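Local atomic coordinates of phosphoserine aminotransferase (Bacillus circulans, PDB entry 2C0R), a protein that catalyses the pyridoxal-phosphate-dependent, reversible transamination that makes phosphoserine from 3-phosphohydroxypyruvate, and likewise makes phosphohydroxythreonine for pyridoxine synthesis. Residues G284-C289 against I300-A305; Y6-G11 against E345-L350; K69-Q74 against T229-N234. The protein carries 1 engineered substitution. All blocks are in the same frame, centred on the assembly; numbering follows the deposited sequence.

Overall arrangement
Contacts 1 and 2 lie on one side of the subunit's centre, with centres about 17 Å apart and nearest atoms about 5 Å apart. They are tied through helix 344-361, whose start packs on the N-terminal strand in contact 2 and whose later residues M354 and F357 cover the hairpin of contact 1. Contact 3 is on the opposite side, its centre about 42 Å from that of contact 1 and about 34 Å from that of contact 2, at an outer strand of the large mixed sheet. The side chains of T301 and Y230 lie about 11 Å and 9 Å from a bound pyridoxal phosphate; that of N7 is about 11 Å from that of cofactor-binding Q196.

Contact 1: residues G284-C289 against I300-A305; sequences GFYRGC and ITFRLA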
loop_
_atom_site.group_PDB
_atom_site.type_symbol
_atom_site.label_atom_id
_atom_site.label_comp_id
_atom_site.label_asym_id
_atom_site.label_seq_id
_atom_site.Cartn_x
_atom_site.Cartn_y
_atom_site.Cartn_z
ATOM N N GLY A 284 -20.896 -15.508 35.308
ATOM C CA GLY A 284 -19.671 -16.269 35.062
ATOM C C GLY A 284 -19.698 -16.942 33.710
ATOM O O GLY A 284 -18.751 -17.648 33.335
ATOM N N PHE A 285 -20.775 -16.736 32.941
ATOM C CA PHE A 285 -20.839 -17.427 31.641
ATOM C C PHE A 285 -19.869 -16.852 30.614
ATOM O O PHE A 285 -19.346 -17.580 29.775
ATOM C CB PHE A 285 -22.256 -17.322 31.092
ATOM C CG PHE A 285 -22.494 -18.119 29.818
ATOM C CD1 PHE A 285 -22.821 -19.468 29.829
ATOM C CD2 PHE A 285 -22.368 -17.503 28.574
ATOM C CE1 PHE A 285 -23.020 -20.198 28.664
ATOM C CE2 PHE A 285 -22.593 -18.229 27.423
ATOM C CZ PHE A 285 -22.930 -19.562 27.426
ATOM N N TYR A 286 -19.661 -15.547 30.678
ATOM C CA TYR A 286 -18.678 -14.825 29.909
ATOM C C TYR A 286 -17.596 -14.315 30.873
ATOM O O TYR A 286 -17.952 -13.815 31.932
ATOM C CB TYR A 286 -19.230 -13.610 29.147
ATOM C CG TYR A 286 -20.300 -14.026 28.135
ATOM C CD1 TYR A 286 -21.607 -13.592 28.328
ATOM C CD2 TYR A 286 -19.999 -14.836 27.045
ATOM C CE1 TYR A 286 -22.597 -13.949 27.436
ATOM C CE2 TYR A 286 -21.001 -15.208 26.163
ATOM C CZ TYR A 286 -22.299 -14.755 26.380
ATOM O OH TYR A 286 -23.325 -15.099 25.534
ATOM N N ARG A 287 -16.328 -14.413 30.553
ATOM C CA ARG A 287 -15.271 -13.888 31.387
ATOM C C ARG A 287 -14.326 -13.036 30.526
ATOM O O ARG A 287 -13.990 -13.448 29.398
ATOM C CB ARG A 287 -14.387 -14.961 31.982
ATOM C CG ARG A 287 -14.963 -15.957 32.939
ATOM C CD ARG A 287 -14.165 -17.214 33.201
ATOM N NE ARG A 287 -12.978 -17.532 32.423
ATOM C CZ ARG A 287 -12.861 -18.532 31.547
ATOM N NH1 ARG A 287 -13.870 -19.351 31.266
ATOM N NH2 ARG A 287 -11.707 -18.699 30.918
ATOM N N GLY A 288 -13.890 -11.924 31.060
ATOM C CA GLY A 288 -12.931 -11.128 30.278
ATOM C C GLY A 288 -11.547 -11.767 30.216
ATOM O O GLY A 288 -11.257 -12.694 30.984
ATOM N N CYS A 289 -10.632 -11.324 29.355
ATOM C CA CYS A 289 -9.308 -11.912 29.118
ATOM C C CYS A 289 -8.079 -11.107 29.523
ATOM O O CYS A 289 -6.865 -11.503 29.315
ATOM C CB CYS A 289 -9.140 -12.194 27.607
ATOM S SG CYS A 289 -10.130 -13.655 27.226
ATOM N N ILE A 300 -12.570 -5.865 22.694
ATOM C CA ILE A 300 -13.008 -6.494 23.937
ATOM C C ILE A 300 -12.909 -7.986 23.819
ATOM O O ILE A 300 -13.551 -8.618 22.992
ATOM C CB ILE A 300 -14.443 -6.072 24.220
ATOM C CG1 ILE A 300 -14.531 -4.556 24.379
ATOM C CG2 ILE A 300 -14.984 -6.858 25.399
ATOM C CD1 ILE A 300 -15.912 -4.069 24.786
ATOM N N THR A 301 -12.067 -8.549 24.679
ATOM C CA THR A 301 -11.826 -9.991 24.563
ATOM C C THR A 301 -12.470 -10.691 25.735
ATOM O O THR A 301 -12.514 -10.203 26.868
ATOM C CB THR A 301 -10.323 -10.263 24.488
ATOM O OG1 THR A 301 -9.713 -9.576 25.605
ATOM C CG2 THR A 301 -9.744 -9.674 23.190
ATOM N N PHE A 302 -13.033 -11.857 25.417
ATOM C CA PHE A 302 -13.704 -12.623 26.469
ATOM C C PHE A 302 -13.764 -14.100 26.078
ATOM O O PHE A 302 -13.517 -14.478 24.935
ATOM C CB PHE A 302 -15.097 -12.048 26.769
ATOM C CG PHE A 302 -16.078 -11.980 25.611
ATOM C CD1 PHE A 302 -17.130 -12.879 25.589
ATOM C CD2 PHE A 302 -15.951 -11.069 24.591
ATOM C CE1 PHE A 302 -18.053 -12.838 24.559
ATOM C CE2 PHE A 302 -16.882 -11.023 23.560
ATOM C CZ PHE A 302 -17.942 -11.925 23.545
ATOM N N ARG A 303 -14.070 -14.909 27.120
ATOM C CA ARG A 303 -14.049 -16.337 26.935
ATOM C C ARG A 303 -15.330 -16.950 27.507
ATOM O O ARG A 303 -15.948 -16.372 28.408
ATOM C CB ARG A 303 -12.910 -17.012 27.695
ATOM C CG ARG A 303 -11.517 -16.515 27.585
ATOM C CD ARG A 303 -10.622 -17.401 28.438
ATOM N NE ARG A 303 -9.226 -17.277 28.099
ATOM C CZ ARG A 303 -8.487 -17.335 27.011
ATOM N NH1 ARG A 303 -8.968 -17.554 25.795
ATOM N NH2 ARG A 303 -7.171 -17.158 27.133
ATOM N N LEU A 304 -15.647 -18.121 26.970
ATOM C CA LEU A 304 -16.688 -18.957 27.585
ATOM C C LEU A 304 -16.001 -20.135 28.270
ATOM O O LEU A 304 -14.785 -20.159 28.342
ATOM C CB LEU A 304 -17.668 -19.440 26.532
ATOM C CG LEU A 304 -18.655 -18.392 26.008
ATOM C CD1 LEU A 304 -17.973 -17.275 25.253
ATOM C CD2 LEU A 304 -19.637 -19.132 25.102
ATOM N N ALA A 305 -16.762 -21.101 28.771
ATOM C CA ALA A 305 -16.229 -22.142 29.653
ATOM C C ALA A 305 -15.385 -23.130 28.874
ATOM O O ALA A 305 -14.523 -23.809 29.450
ATOM C CB ALA A 305 -17.367 -22.866 30.339
HETATM O O HOH W 1 -19.487 -20.184 29.297
HETATM O O HOH W 2 -11.267 -8.549 28.405
HETATM O O HOH W 3 -6.021 -14.551 28.813
#
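R287 and R303 face each other as a hydrogen-bonded antiparallel pair: R287 N donates to R303 O at 2.9 Å, and R303 N returns the bond to R287 O. Next along, G288 and F302 form a non-hydrogen-bonded pair, where CA of the glycine offers a CH to T301 O. At the ends water takes over: one molecule links F285 O to A305 N, and another joins C289 N to T301 O, whose direct bond is long and weak.

The apolar face carries Y286, F302 and L304. The rim of F302 is turned toward the face of Y286 in an offset edge-to-face pair, with centroids 5.6 Å apart and planes at 83°. F302 CG, between backbone N and carbonyl carbon (chi1 58°), starts the ring off toward Y286, and the two side chains run side by side, pointing the same way. L304 CD1 meets the Y286 edge at CD2, 3.6 Å away, while L304 CD2 reaches F285 CE2. Tyrosine suits this edge of the core because its hydroxyl can bond M354 O.

On the other face the two arginines cross obliquely, guanidinium planes 43° apart. Their like charges, R287 NH2 to R303 NE 4.0 Å, do not attract; the contact is of one R287 guanidinium face with the aliphatic R303 CB. R287 NH1 makes a weak bond to L304 O, and R303 NH1 bonds V331 O. The sulfur of C289 lies 3.8 Å above one face of the R303 guanidinium. An alanine in place of R303 would probably leave V331 O without this donor and open a gap beside C289 SG.

With helices 260-280 and 344-361 on its aromatic face, this antiparallel beta hairpin starts a three-stranded sheet backed by helices.

Contact 2: residues Y6-G11 against E345-L350; sequences YNFNAG and ESCEAL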
loop_
_atom_site.group_PDB
_atom_site.type_symbol
_atom_site.label_atom_id
_atom_site.label_comp_id
_atom_site.label_asym_id
_atom_site.label_seq_id
_atom_site.Cartn_x
_atom_site.Cartn_y
_atom_site.Cartn_z
ATOM N N TYR A 6 -23.477 -6.786 11.201
ATOM C CA TYR A 6 -22.952 -6.388 12.492
ATOM C C TYR A 6 -21.476 -6.764 12.492
ATOM O O TYR A 6 -21.099 -7.884 12.857
ATOM C CB TYR A 6 -23.663 -7.146 13.594
ATOM C CG TYR A 6 -25.135 -6.814 13.698
ATOM C CD1 TYR A 6 -26.026 -7.880 13.869
ATOM C CD2 TYR A 6 -25.607 -5.512 13.660
ATOM C CE1 TYR A 6 -27.387 -7.664 13.982
ATOM C CE2 TYR A 6 -26.971 -5.294 13.770
ATOM C CZ TYR A 6 -27.837 -6.360 13.924
ATOM O OH TYR A 6 -29.200 -6.123 14.046
ATOM N N ASN A 7 -20.675 -5.812 12.037
ATOM C CA ASN A 7 -19.275 -6.079 11.708
ATOM C C ASN A 7 -18.348 -5.784 12.865
ATOM O O ASN A 7 -18.155 -4.603 13.153
ATOM C CB ASN A 7 -18.901 -5.208 10.516
ATOM C CG ASN A 7 -17.509 -5.540 9.990
ATOM O OD1 ASN A 7 -16.877 -6.452 10.521
ATOM N ND2 ASN A 7 -17.092 -4.760 8.988
ATOM N N PHE A 8 -17.833 -6.852 13.481
ATOM C CA PHE A 8 -16.873 -6.748 14.568
ATOM C C PHE A 8 -15.478 -7.200 14.141
ATOM O O PHE A 8 -14.653 -7.530 14.975
ATOM C CB PHE A 8 -17.353 -7.581 15.769
ATOM C CG PHE A 8 -18.521 -6.887 16.473
ATOM C CD1 PHE A 8 -19.796 -7.243 16.092
ATOM C CD2 PHE A 8 -18.328 -5.950 17.460
ATOM C CE1 PHE A 8 -20.887 -6.645 16.705
ATOM C CE2 PHE A 8 -19.408 -5.331 18.083
ATOM C CZ PHE A 8 -20.703 -5.696 17.704
ATOM N N ASN A 9 -15.184 -7.137 12.852
ATOM C CA ASN A 9 -13.884 -7.474 12.352
ATOM C C ASN A 9 -12.807 -6.591 13.006
ATOM O O ASN A 9 -13.019 -5.408 13.300
ATOM C CB ASN A 9 -13.806 -7.204 10.845
ATOM C CG ASN A 9 -14.330 -8.339 10.009
ATOM O OD1 ASN A 9 -14.847 -8.126 8.907
ATOM N ND2 ASN A 9 -14.179 -9.553 10.488
ATOM N N ALA A 10 -11.643 -7.207 13.172
ATOM C CA ALA A 10 -10.529 -6.640 13.925
ATOM C C ALA A 10 -9.576 -5.882 13.025
ATOM O O ALA A 10 -8.677 -5.251 13.552
ATOM C CB ALA A 10 -9.772 -7.757 14.662
ATOM N N GLY A 11 -9.718 -5.896 11.695
ATOM C CA GLY A 11 -8.653 -5.244 10.892
ATOM C C GLY A 11 -8.475 -5.995 9.578
ATOM O O GLY A 11 -7.991 -7.134 9.734
ATOM N N GLU A 345 -25.507 0.549 17.589
ATOM C CA GLU A 345 -26.521 -0.480 17.310
ATOM C C GLU A 345 -25.896 -1.857 17.083
ATOM O O GLU A 345 -26.542 -2.875 17.436
ATOM C CB GLU A 345 -27.360 -0.001 16.109
ATOM C CG GLU A 345 -28.191 1.210 16.502
ATOM C CD GLU A 345 -27.448 2.546 16.536
ATOM O OE1 GLU A 345 -26.264 2.602 16.090
ATOM O OE2 GLU A 345 -28.011 3.557 17.038
ATOM N N SER A 346 -24.684 -1.953 16.525
ATOM C CA SER A 346 -24.062 -3.274 16.429
ATOM C C SER A 346 -23.788 -3.860 17.812
ATOM O O SER A 346 -23.926 -5.064 18.081
ATOM C CB SER A 346 -22.733 -3.202 15.672
ATOM O OG SER A 346 -22.981 -3.014 14.278
ATOM N N CYS A 347 -23.376 -2.958 18.717
ATOM C CA CYS A 347 -23.057 -3.385 20.080
ATOM C C CYS A 347 -24.326 -3.795 20.827
ATOM O O CYS A 347 -24.347 -4.750 21.573
ATOM C CB CYS A 347 -22.359 -2.222 20.782
ATOM S SG CYS A 347 -20.755 -1.903 19.979
ATOM N N GLU A 348 -25.417 -3.066 20.652
ATOM C CA GLU A 348 -26.699 -3.491 21.267
ATOM C C GLU A 348 -27.128 -4.842 20.751
ATOM O O GLU A 348 -27.581 -5.715 21.502
ATOM C CB GLU A 348 -27.782 -2.474 20.910
ATOM C CG GLU A 348 -27.648 -1.141 21.600
ATOM C CD GLU A 348 -28.775 -0.207 21.162
ATOM O OE1 GLU A 348 -28.820 0.087 19.949
ATOM O OE2 GLU A 348 -29.578 0.228 22.010
ATOM N N ALA A 349 -26.964 -5.042 19.440
ATOM C CA ALA A 349 -27.309 -6.354 18.899
ATOM C C ALA A 349 -26.444 -7.442 19.481
ATOM O O ALA A 349 -26.933 -8.517 19.842
ATOM C CB ALA A 349 -27.225 -6.320 17.373
ATOM N N LEU A 350 -25.142 -7.178 19.635
ATOM C CA LEU A 350 -24.252 -8.177 20.195
ATOM C C LEU A 350 -24.650 -8.553 21.615
ATOM O O LEU A 350 -24.696 -9.742 22.006
ATOM C CB LEU A 350 -22.799 -7.629 20.175
ATOM C CG LEU A 350 -21.804 -8.540 20.909
ATOM C CD1 LEU A 350 -21.756 -9.919 20.294
ATOM C CD2 LEU A 350 -20.423 -7.861 20.955
HETATM O O HOH W 4 -20.494 -2.960 12.968
#
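Y6 on the short strand 6-7 and F8 just beyond it pack against the start of helix 344-361 and so bring the beginning and end of the chain together. The two aromatic residues use different parts of their rings. Y6 lies beneath A349, whose CB sits over one ring face, displaced toward the rim and 3.5 Å from CZ. This is a close CH-pi contact, 17° off the ring normal, and a methyl is small enough to let the ring lie against the helix. S346 OG comes to the edge of the same ring, near CD2.

F8 instead points the tip of its ring at the helix. The S346 carbonyl, whose hydrogen-bond donor is L350 N, lies against the ring's weakly positive edge, its O in the ring plane and 3.3 Å from F8 CZ. L350 CD2 lies over the ring face, 4.2 Å from the centroid. C347 SG adds a sulfur-aromatic contact at the ring edge, 4.1 Å from CE2.

Polar groups are joined through water: one molecule donates to N7 O and bonds S346 OG at 2.8 Å. Strand 6-7 pairs in parallel with 322-323, and F322 also touches A349 and L350. Y6 and F8 thus pack the strand and its continuation on the helix, while N7, turned from it, makes an Asx turn through OD1 to N9 N and bonds E39 O of the second subunit through ND2. This is consistent with fold-type I aminotransferases, where the N-terminal segment and the C-terminal part together form the small domain.

Contact 3: residues K69-Q74 against T229-N234; sequences KVLFIQ and TYVKNN
Strand 68-73 passes the end of helix 227-232 with L71 and Y230 as the residues of 69-74 and 229-234 whose CA atoms come nearest, 6.3 Å apart, a distance at which side chains rather than backbones do the joining. L71 crosses Y230 at about a right angle and sets CD1 3.9 Å from its CB, while CD2 reaches V231 CG2. I73 lies across the tyrosine ring: isoleucine's two branches at CB let CG1 cover one face, 3.9 Å from the centroid, while CG2 packs by the hydroxyl end. Y230 OH bonds M224 O and takes a hydrogen from a water that accepts from Q74 N.

At the other end, N234 has positive phi (52°) and is the C' residue of the Schellman motif that ends the helix, with N234 N bonded to V231 O and S235 N to Y230 O. Its CB points away from the strand, but with CG anti to the backbone N (chi1 -168°) the amide end comes back toward K69. K69 NZ donates to OD1 at 3.0 Å, from 58° above the carbonyl plane. A water held by V70 O donates to the same oxygen, as does Q55 NE2, while Q55 OE1 accepts from K69 NZ.

Three donors on one amide oxygen would fix the rotation of N234, and the nearby ammonium is likely to polarise its carbonyl; the polar grip at the helix end complements the apolar packing around L71 and I73.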
loop_
_atom_site.group_PDB
_atom_site.type_symbol
_atom_site.label_atom_id
_atom_site.label_comp_id
_atom_site.label_asym_id
_atom_site.label_seq_id
_atom_site.Cartn_x
_atom_site.Cartn_y
_atom_site.Cartn_z
ATOM N N LYS A 69 5.322 16.015 11.542
ATOM C CA LYS A 69 4.902 15.806 10.164
ATOM C C LYS A 69 4.067 14.536 10.077
ATOM O O LYS A 69 4.451 13.516 10.670
ATOM C CB LYS A 69 6.126 15.685 9.257
ATOM C CG LYS A 69 5.776 15.600 7.773
ATOM C CD LYS A 69 5.255 16.898 7.174
ATOM C CE LYS A 69 4.972 16.598 5.694
ATOM N NZ LYS A 69 4.169 17.669 5.043
ATOM N N VAL A 70 2.968 14.601 9.352
ATOM C CA VAL A 70 2.184 13.410 9.060
ATOM C C VAL A 70 2.722 12.792 7.761
ATOM O O VAL A 70 2.712 13.456 6.729
ATOM C CB VAL A 70 0.692 13.737 8.931
ATOM C CG1 VAL A 70 -0.117 12.516 8.549
ATOM C CG2 VAL A 70 0.184 14.386 10.211
ATOM N N LEU A 71 3.188 11.554 7.869
ATOM C CA LEU A 71 3.640 10.798 6.736
ATOM C C LEU A 71 2.650 9.700 6.391
ATOM O O LEU A 71 2.029 9.150 7.290
ATOM C CB LEU A 71 5.015 10.151 7.049
ATOM C CG LEU A 71 6.060 11.098 7.604
ATOM C CD1 LEU A 71 7.318 10.302 7.961
ATOM C CD2 LEU A 71 6.388 12.247 6.656
ATOM N N PHE A 72 2.577 9.365 5.120
ATOM C CA PHE A 72 1.805 8.223 4.669
ATOM C C PHE A 72 2.799 7.247 4.056
ATOM O O PHE A 72 3.449 7.578 3.031
ATOM C CB PHE A 72 0.773 8.633 3.648
ATOM C CG PHE A 72 -0.231 9.643 4.196
ATOM C CD1 PHE A 72 -0.380 10.883 3.589
ATOM C CD2 PHE A 72 -0.976 9.293 5.319
ATOM C CE1 PHE A 72 -1.268 11.837 4.058
ATOM C CE2 PHE A 72 -1.831 10.254 5.798
ATOM C CZ PHE A 72 -1.954 11.511 5.211
ATOM N N ILE A 73 2.920 6.095 4.673
ATOM C CA ILE A 73 3.911 5.082 4.285
ATOM C C ILE A 73 3.210 3.786 3.968
ATOM O O ILE A 73 2.252 3.451 4.688
ATOM C CB ILE A 73 4.958 4.921 5.393
ATOM C CG1 ILE A 73 5.516 6.281 5.787
ATOM C CG2 ILE A 73 6.007 3.927 4.953
ATOM C CD1 ILE A 73 6.652 6.318 6.814
ATOM N N GLN A 74 3.647 3.068 2.949
ATOM C CA GLN A 74 3.065 1.764 2.674
ATOM C C GLN A 74 3.745 0.733 3.560
ATOM O O GLN A 74 4.788 0.989 4.175
ATOM C CB GLN A 74 3.190 1.413 1.181
ATOM C CG GLN A 74 2.479 2.399 0.260
ATOM C CD GLN A 74 2.622 2.010 -1.186
ATOM O OE1 GLN A 74 2.283 0.896 -1.514
ATOM N NE2 GLN A 74 3.121 2.935 -2.035
ATOM N N THR A 229 13.195 10.432 3.543
ATOM C CA THR A 229 12.598 10.312 2.181
ATOM C C THR A 229 11.159 10.785 2.174
ATOM O O THR A 229 10.685 11.398 1.220
ATOM C CB THR A 229 12.635 8.847 1.715
ATOM O OG1 THR A 229 14.021 8.513 1.652
ATOM C CG2 THR A 229 11.937 8.663 0.354
ATOM N N TYR A 230 10.396 10.411 3.211
ATOM C CA TYR A 230 8.974 10.802 3.302
ATOM C C TYR A 230 8.875 12.248 3.735
ATOM O O TYR A 230 8.034 12.964 3.174
ATOM C CB TYR A 230 8.207 9.849 4.234
ATOM C CG TYR A 230 8.272 8.434 3.687
ATOM C CD1 TYR A 230 9.303 7.566 3.964
ATOM C CD2 TYR A 230 7.246 7.983 2.855
ATOM C CE1 TYR A 230 9.346 6.292 3.464
ATOM C CE2 TYR A 230 7.274 6.690 2.323
ATOM C CZ TYR A 230 8.327 5.862 2.630
ATOM O OH TYR A 230 8.369 4.580 2.113
ATOM N N VAL A 231 9.719 12.686 4.695
ATOM C CA VAL A 231 9.579 14.049 5.150
ATOM C C VAL A 231 9.924 15.019 4.024
ATOM O O VAL A 231 9.175 15.925 3.717
ATOM C CB VAL A 231 10.447 14.332 6.383
ATOM C CG1 VAL A 231 10.389 15.826 6.717
ATOM C CG2 VAL A 231 10.013 13.447 7.554
ATOM N N LYS A 232 11.075 14.828 3.400
ATOM C CA LYS A 232 11.585 15.788 2.426
ATOM C C LYS A 232 10.727 15.823 1.183
ATOM O O LYS A 232 10.732 16.818 0.483
ATOM C CB LYS A 232 13.035 15.410 2.056
ATOM C CG LYS A 232 13.940 15.612 3.284
ATOM C CD LYS A 232 15.393 15.259 2.962
ATOM C CE LYS A 232 16.294 16.010 3.969
ATOM N NZ LYS A 232 15.373 16.415 5.107
ATOM N N ASN A 233 10.012 14.737 0.903
ATOM C CA ASN A 233 9.212 14.651 -0.298
ATOM C C ASN A 233 7.714 14.629 -0.006
ATOM O O ASN A 233 6.903 14.315 -0.886
ATOM C CB ASN A 233 9.541 13.392 -1.095
ATOM C CG ASN A 233 11.013 13.413 -1.547
ATOM O OD1 ASN A 233 11.880 12.762 -0.968
ATOM N ND2 ASN A 233 11.171 14.200 -2.581
ATOM N N ASN A 234 7.332 14.947 1.220
ATOM C CA ASN A 234 5.917 14.953 1.587
ATOM C C ASN A 234 5.202 13.660 1.230
ATOM O O ASN A 234 4.034 13.733 0.769
ATOM C CB ASN A 234 5.224 16.161 0.954
ATOM C CG ASN A 234 3.831 16.406 1.507
ATOM O OD1 ASN A 234 3.505 16.038 2.668
ATOM N ND2 ASN A 234 2.975 17.054 0.684
HETATM O O HOH W 5 3.842 13.549 4.190
HETATM O O HOH W 6 5.764 3.662 1.223
#